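PDB 7ATL: esterase from uncultured bacterium pCosCE1, which hydrolyses carboxylic esters as a family VIII carboxylesterase and also transfers acyl groups as a promiscuous acyltransferase. Local coordinates for residues T59-I71 with L337-Y349. Residues are numbered along the deposited sequence; the frame is centred on the assembly and turned at random.
Sequences TQFRLSSVSKPYI and LQWGGVYGHSWFY. With 1PE (pentaethylene glycol), chain E.
With its CG anti to the carbonyl carbon (chi1 -41°), H345 turns its imidazole edge to the backbone of R62 and L63, while the OG of S64, lying between its own N and carbonyl carbon (chi1 50°), meets the turn at V342 and Y343. H345 NE2 donates to R62 O at 2.7 Å, nearly straight (171°), in both the ring and the carbonyl plane and on a lone pair, which helps to hold the imidazole's rotation. S64 OG accepts a straight bond from Y343 N at 3.2 Å. R62 CB sits over one face of the Y343 ring, 3.8 Å from its centroid, and the extended chain carries CD on toward the phenol end; the guanidinium reaches P251 O. In this beta-lactamase-like fold the antiparallel hairpin 337-341/345-350, with a classic beta bulge where G344 and H345 face G341, runs beside the start of helix 67-80. S65 and K68 fit the SxxK pattern of the family, S65 being probably the nucleophile. K68 NZ is hydrogen-bonded to Y123 OH. One water donates to S65 O and G340 O and accepts from W347 NE1 at 2.9 Å, tying the serine's backbone to both strands. V66 CG2 packs on H345 CB at 3.8 Å and at the edge of the W347 indole, whose CZ2 lies 3.7 Å from P69 CG. Pentaethylene glycol, probably from the crystallisation liquor, places its C15 over one face of the W339 indole, toward the rim, and takes a hydrogen bond from V342 N to its OH7.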
loop_
_atom_site.group_PDB
_atom_site.type_symbol
_atom_site.label_atom_id
_atom_site.label_comp_id
_atom_site.label_asym_id
_atom_site.label_seq_id
_atom_site.Cartn_x
_atom_site.Cartn_y
_atom_site.Cartn_z
ATOM N N THR A 59 -17.320 5.198 2.948
ATOM C CA THR A 59 -16.584 4.900 4.204
ATOM C C THR A 59 -15.073 5.016 3.960
ATOM O O THR A 59 -14.542 4.383 3.017
ATOM C CB THR A 59 -16.910 3.519 4.779
ATOM O OG1 THR A 59 -18.315 3.446 4.995
ATOM C CG2 THR A 59 -16.179 3.264 6.079
ATOM N N GLN A 60 -14.399 5.793 4.798
ATOM C CA GLN A 60 -12.931 5.991 4.737
ATOM C C GLN A 60 -12.243 4.847 5.492
ATOM O O GLN A 60 -12.811 4.326 6.496
ATOM C CB GLN A 60 -12.555 7.352 5.315
ATOM C CG GLN A 60 -11.298 7.924 4.697
ATOM C CD GLN A 60 -10.711 9.072 5.489
ATOM O OE1 GLN A 60 -10.822 9.136 6.719
ATOM N NE2 GLN A 60 -10.031 9.966 4.779
ATOM N N PHE A 61 -11.061 4.464 5.023
ATOM C CA PHE A 61 -10.256 3.401 5.665
ATOM C C PHE A 61 -8.869 3.919 6.033
ATOM O O PHE A 61 -8.357 4.871 5.417
ATOM C CB PHE A 61 -10.117 2.183 4.755
ATOM C CG PHE A 61 -11.394 1.445 4.471
ATOM C CD1 PHE A 61 -12.287 1.924 3.533
ATOM C CD2 PHE A 61 -11.664 0.247 5.096
ATOM C CE1 PHE A 61 -13.446 1.227 3.242
ATOM C CE2 PHE A 61 -12.838 -0.440 4.826
ATOM C CZ PHE A 61 -13.726 0.053 3.899
ATOM N N ARG A 62 -8.296 3.292 7.048
ATOM C CA ARG A 62 -6.834 3.284 7.262
ATOM C C ARG A 62 -6.255 2.467 6.113
ATOM O O ARG A 62 -6.723 1.324 5.930
ATOM C CB ARG A 62 -6.498 2.683 8.631
ATOM C CG ARG A 62 -7.045 3.491 9.799
ATOM C CD ARG A 62 -6.926 2.788 11.128
ATOM N NE ARG A 62 -7.567 3.564 12.181
ATOM C CZ ARG A 62 -8.873 3.570 12.449
ATOM N NH1 ARG A 62 -9.727 2.823 11.763
ATOM N NH2 ARG A 62 -9.318 4.313 13.435
ATOM N N LEU A 63 -5.303 3.030 5.364
ATOM C CA LEU A 63 -4.840 2.416 4.085
ATOM C C LEU A 63 -3.615 1.508 4.262
ATOM O O LEU A 63 -3.460 0.662 3.408
ATOM C CB LEU A 63 -4.568 3.527 3.073
ATOM C CG LEU A 63 -5.822 4.241 2.567
ATOM C CD1 LEU A 63 -5.448 5.366 1.617
ATOM C CD2 LEU A 63 -6.758 3.263 1.889
ATOM N N SER A 64 -2.841 1.627 5.350
ATOM C CA SER A 64 -1.483 1.021 5.551
ATOM C C SER A 64 -0.707 1.068 4.220
ATOM O O SER A 64 -0.583 2.179 3.676
ATOM C CB SER A 64 -1.536 -0.365 6.195
ATOM O OG SER A 64 -2.457 -1.235 5.539
ATOM N N SER A 65 -0.262 -0.059 3.657
ATOM C CA SER A 65 0.627 -0.048 2.462
ATOM C C SER A 65 -0.098 0.398 1.188
ATOM O O SER A 65 0.581 0.619 0.189
ATOM C CB SER A 65 1.285 -1.350 2.253
ATOM O OG SER A 65 2.253 -1.577 3.265
ATOM N N VAL A 66 -1.407 0.607 1.211
ATOM C CA VAL A 66 -2.074 1.242 0.043
ATOM C C VAL A 66 -1.594 2.692 -0.056
ATOM O O VAL A 66 -1.793 3.286 -1.120
ATOM C CB VAL A 66 -3.605 1.099 0.070
ATOM C CG1 VAL A 66 -4.260 1.802 -1.112
ATOM C CG2 VAL A 66 -3.987 -0.366 0.100
ATOM N N SER A 67 -0.893 3.192 0.954
ATOM C CA SER A 67 -0.172 4.499 0.935
ATOM C C SER A 67 0.941 4.506 -0.137
ATOM O O SER A 67 1.230 5.577 -0.709
ATOM C CB SER A 67 0.407 4.840 2.318
ATOM O OG SER A 67 -0.562 4.763 3.370
ATOM N N LYS A 68 1.579 3.369 -0.389
ATOM C CA LYS A 68 2.797 3.274 -1.244
ATOM C C LYS A 68 2.533 3.695 -2.695
ATOM O O LYS A 68 3.288 4.498 -3.254
ATOM C CB LYS A 68 3.366 1.857 -1.128
ATOM C CG LYS A 68 3.952 1.605 0.247
ATOM C CD LYS A 68 4.542 0.255 0.428
ATOM C CE LYS A 68 5.441 0.220 1.657
ATOM N NZ LYS A 68 4.665 0.037 2.909
ATOM N N PRO A 69 1.528 3.129 -3.406
ATOM C CA PRO A 69 1.298 3.506 -4.800
ATOM C C PRO A 69 0.943 4.994 -4.939
ATOM O O PRO A 69 1.376 5.591 -5.907
ATOM C CB PRO A 69 0.197 2.569 -5.291
ATOM C CG PRO A 69 -0.407 2.024 -4.039
ATOM C CD PRO A 69 0.678 2.015 -2.991
ATOM N N TYR A 70 0.238 5.548 -3.949
ATOM C CA TYR A 70 -0.036 7.002 -3.824
ATOM C C TYR A 70 1.274 7.800 -3.876
ATOM O O TYR A 70 1.363 8.748 -4.680
ATOM C CB TYR A 70 -0.851 7.289 -2.562
ATOM C CG TYR A 70 -2.344 7.216 -2.776
ATOM C CD1 TYR A 70 -2.967 7.983 -3.742
ATOM C CD2 TYR A 70 -3.137 6.361 -2.033
ATOM C CE1 TYR A 70 -4.332 7.931 -3.946
ATOM C CE2 TYR A 70 -4.503 6.284 -2.222
ATOM C CZ TYR A 70 -5.100 7.082 -3.176
ATOM O OH TYR A 70 -6.438 7.013 -3.371
ATOM N N ILE A 71 2.261 7.464 -3.038
ATOM C CA ILE A 71 3.490 8.296 -2.892
ATOM C C ILE A 71 4.461 7.928 -4.019
ATOM O O ILE A 71 5.192 8.847 -4.492
ATOM C CB ILE A 71 4.106 8.182 -1.490
ATOM C CG1 ILE A 71 3.090 8.520 -0.402
ATOM C CG2 ILE A 71 5.344 9.058 -1.377
ATOM C CD1 ILE A 71 2.571 9.927 -0.464
ATOM N N LEU A 337 -0.385 -5.363 -12.216
ATOM C CA LEU A 337 0.245 -4.656 -11.079
ATOM C C LEU A 337 -0.681 -4.858 -9.888
ATOM O O LEU A 337 -1.878 -4.603 -10.049
ATOM C CB LEU A 337 0.409 -3.172 -11.418
ATOM C CG LEU A 337 1.292 -2.383 -10.454
ATOM C CD1 LEU A 337 2.751 -2.791 -10.616
ATOM C CD2 LEU A 337 1.121 -0.882 -10.658
ATOM N N GLN A 338 -0.152 -5.307 -8.750
ATOM C CA GLN A 338 -0.972 -5.636 -7.560
ATOM C C GLN A 338 -0.196 -5.328 -6.291
ATOM O O GLN A 338 1.010 -5.558 -6.266
ATOM C CB GLN A 338 -1.311 -7.124 -7.552
ATOM C CG GLN A 338 -2.023 -7.603 -6.290
ATOM C CD GLN A 338 -2.480 -9.024 -6.486
ATOM O OE1 GLN A 338 -3.452 -9.286 -7.162
ATOM N NE2 GLN A 338 -1.761 -9.970 -5.917
ATOM N N TRP A 339 -0.901 -4.903 -5.259
ATOM C CA TRP A 339 -0.388 -4.898 -3.868
ATOM C C TRP A 339 -1.586 -4.814 -2.923
ATOM O O TRP A 339 -2.729 -4.918 -3.428
ATOM C CB TRP A 339 0.613 -3.751 -3.696
ATOM C CG TRP A 339 1.662 -4.025 -2.675
ATOM C CD1 TRP A 339 1.896 -3.297 -1.555
ATOM C CD2 TRP A 339 2.611 -5.100 -2.674
ATOM N NE1 TRP A 339 2.916 -3.849 -0.845
ATOM C CE2 TRP A 339 3.369 -4.967 -1.497
ATOM C CE3 TRP A 339 2.904 -6.160 -3.541
ATOM C CZ2 TRP A 339 4.396 -5.857 -1.168
ATOM C CZ3 TRP A 339 3.914 -7.041 -3.218
ATOM C CH2 TRP A 339 4.653 -6.884 -2.046
ATOM N N GLY A 340 -1.347 -4.679 -1.618
ATOM C CA GLY A 340 -2.412 -4.668 -0.597
ATOM C C GLY A 340 -2.085 -3.760 0.580
ATOM O O GLY A 340 -1.317 -2.774 0.382
ATOM N N GLY A 341 -2.627 -4.111 1.759
ATOM C CA GLY A 341 -2.461 -3.385 3.035
ATOM C C GLY A 341 -2.787 -4.264 4.224
ATOM O O GLY A 341 -3.828 -4.936 4.206
ATOM N N VAL A 342 -1.959 -4.245 5.258
ATOM C CA VAL A 342 -2.179 -5.121 6.443
ATOM C C VAL A 342 -3.543 -4.817 7.064
ATOM O O VAL A 342 -4.104 -5.735 7.626
ATOM C CB VAL A 342 -1.069 -4.996 7.497
ATOM C CG1 VAL A 342 0.295 -5.319 6.919
ATOM C CG2 VAL A 342 -1.058 -3.625 8.151
ATOM N N TYR A 343 -4.078 -3.598 6.999
ATOM C CA TYR A 343 -5.398 -3.299 7.637
ATOM C C TYR A 343 -6.518 -4.119 6.976
ATOM O O TYR A 343 -7.577 -4.286 7.601
ATOM C CB TYR A 343 -5.711 -1.796 7.659
ATOM C CG TYR A 343 -5.165 -1.069 8.865
ATOM C CD1 TYR A 343 -5.602 -1.392 10.142
ATOM C CD2 TYR A 343 -4.229 -0.055 8.743
ATOM C CE1 TYR A 343 -5.121 -0.732 11.263
ATOM C CE2 TYR A 343 -3.744 0.623 9.849
ATOM C CZ TYR A 343 -4.196 0.285 11.111
ATOM O OH TYR A 343 -3.735 0.922 12.216
ATOM N N GLY A 344 -6.315 -4.555 5.726
ATOM C CA GLY A 344 -7.124 -5.612 5.092
ATOM C C GLY A 344 -7.488 -5.280 3.660
ATOM O O GLY A 344 -8.663 -5.358 3.355
ATOM N N HIS A 345 -6.528 -4.953 2.795
ATOM C CA HIS A 345 -6.830 -4.437 1.427
ATOM C C HIS A 345 -6.066 -5.224 0.359
ATOM O O HIS A 345 -4.982 -5.795 0.679
ATOM C CB HIS A 345 -6.553 -2.939 1.274
ATOM C CG HIS A 345 -6.963 -2.088 2.432
ATOM N ND1 HIS A 345 -8.206 -2.176 3.025
ATOM C CD2 HIS A 345 -6.283 -1.119 3.101
ATOM C CE1 HIS A 345 -8.278 -1.280 3.997
ATOM N NE2 HIS A 345 -7.100 -0.627 4.075
ATOM N N SER A 346 -6.657 -5.286 -0.841
ATOM C CA SER A 346 -6.001 -5.724 -2.098
ATOM C C SER A 346 -6.404 -4.767 -3.224
ATOM O O SER A 346 -7.441 -4.112 -3.111
ATOM C CB SER A 346 -6.286 -7.169 -2.435
ATOM O OG SER A 346 -7.670 -7.394 -2.602
ATOM N N TRP A 347 -5.545 -4.621 -4.220
ATOM C CA TRP A 347 -5.872 -3.877 -5.454
ATOM C C TRP A 347 -4.992 -4.410 -6.587
ATOM O O TRP A 347 -3.916 -4.957 -6.312
ATOM C CB TRP A 347 -5.715 -2.364 -5.253
ATOM C CG TRP A 347 -4.302 -1.954 -4.980
ATOM C CD1 TRP A 347 -3.743 -1.751 -3.756
ATOM C CD2 TRP A 347 -3.256 -1.737 -5.951
ATOM N NE1 TRP A 347 -2.433 -1.397 -3.899
ATOM C CE2 TRP A 347 -2.094 -1.396 -5.229
ATOM C CE3 TRP A 347 -3.181 -1.786 -7.347
ATOM C CZ2 TRP A 347 -0.871 -1.119 -5.856
ATOM C CZ3 TRP A 347 -1.978 -1.499 -7.962
ATOM C CH2 TRP A 347 -0.840 -1.166 -7.228
ATOM N N PHE A 348 -5.473 -4.298 -7.816
ATOM C CA PHE A 348 -4.705 -4.681 -9.021
ATOM C C PHE A 348 -5.393 -4.058 -10.225
ATOM O O PHE A 348 -6.608 -3.816 -10.172
ATOM C CB PHE A 348 -4.553 -6.204 -9.148
ATOM C CG PHE A 348 -5.818 -7.004 -9.369
ATOM C CD1 PHE A 348 -6.355 -7.158 -10.641
ATOM C CD2 PHE A 348 -6.453 -7.643 -8.311
ATOM C CE1 PHE A 348 -7.500 -7.919 -10.842
ATOM C CE2 PHE A 348 -7.596 -8.401 -8.516
ATOM C CZ PHE A 348 -8.121 -8.535 -9.777
ATOM N N TYR A 349 -4.605 -3.783 -11.252
ATOM C CA TYR A 349 -5.090 -3.608 -12.635
ATOM C C TYR A 349 -4.436 -4.712 -13.446
ATOM O O TYR A 349 -3.271 -5.007 -13.161
ATOM C CB TYR A 349 -4.809 -2.202 -13.162
ATOM C CG TYR A 349 -3.369 -1.888 -13.443
ATOM C CD1 TYR A 349 -2.708 -2.503 -14.479
ATOM C CD2 TYR A 349 -2.697 -0.902 -12.742
ATOM C CE1 TYR A 349 -1.397 -2.182 -14.794
ATOM C CE2 TYR A 349 -1.390 -0.553 -13.048
ATOM C CZ TYR A 349 -0.737 -1.206 -14.075
ATOM O OH TYR A 349 0.551 -0.926 -14.398
HETATM O OH2 1PE E . 5.042 -13.469 1.135
HETATM C C12 1PE E . 4.463 -14.008 -0.057
HETATM C C22 1PE E . 3.211 -13.263 -0.475
HETATM O OH3 1PE E . 2.305 -14.126 -1.175
HETATM C C13 1PE E . 0.353 -12.693 -1.391
HETATM C C23 1PE E . 0.922 -13.979 -0.831
HETATM O OH4 1PE E . -0.395 -11.989 -0.396
HETATM C C14 1PE E . 0.224 -9.759 0.296
HETATM C C24 1PE E . -0.593 -10.602 -0.656
HETATM O OH5 1PE E . 0.142 -8.380 -0.058
HETATM C C15 1PE E . 0.763 -6.213 0.809
HETATM C C25 1PE E . 1.237 -7.595 0.403
HETATM O OH6 1PE E . 1.253 -5.904 2.122
HETATM C C16 1PE E . 1.643 -4.291 3.907
HETATM C C26 1PE E . 1.133 -4.526 2.496
HETATM O OH7 1PE E . 1.030 -3.182 4.592
HETATM O O HOH W 1 -0.581 -1.099 -1.694
#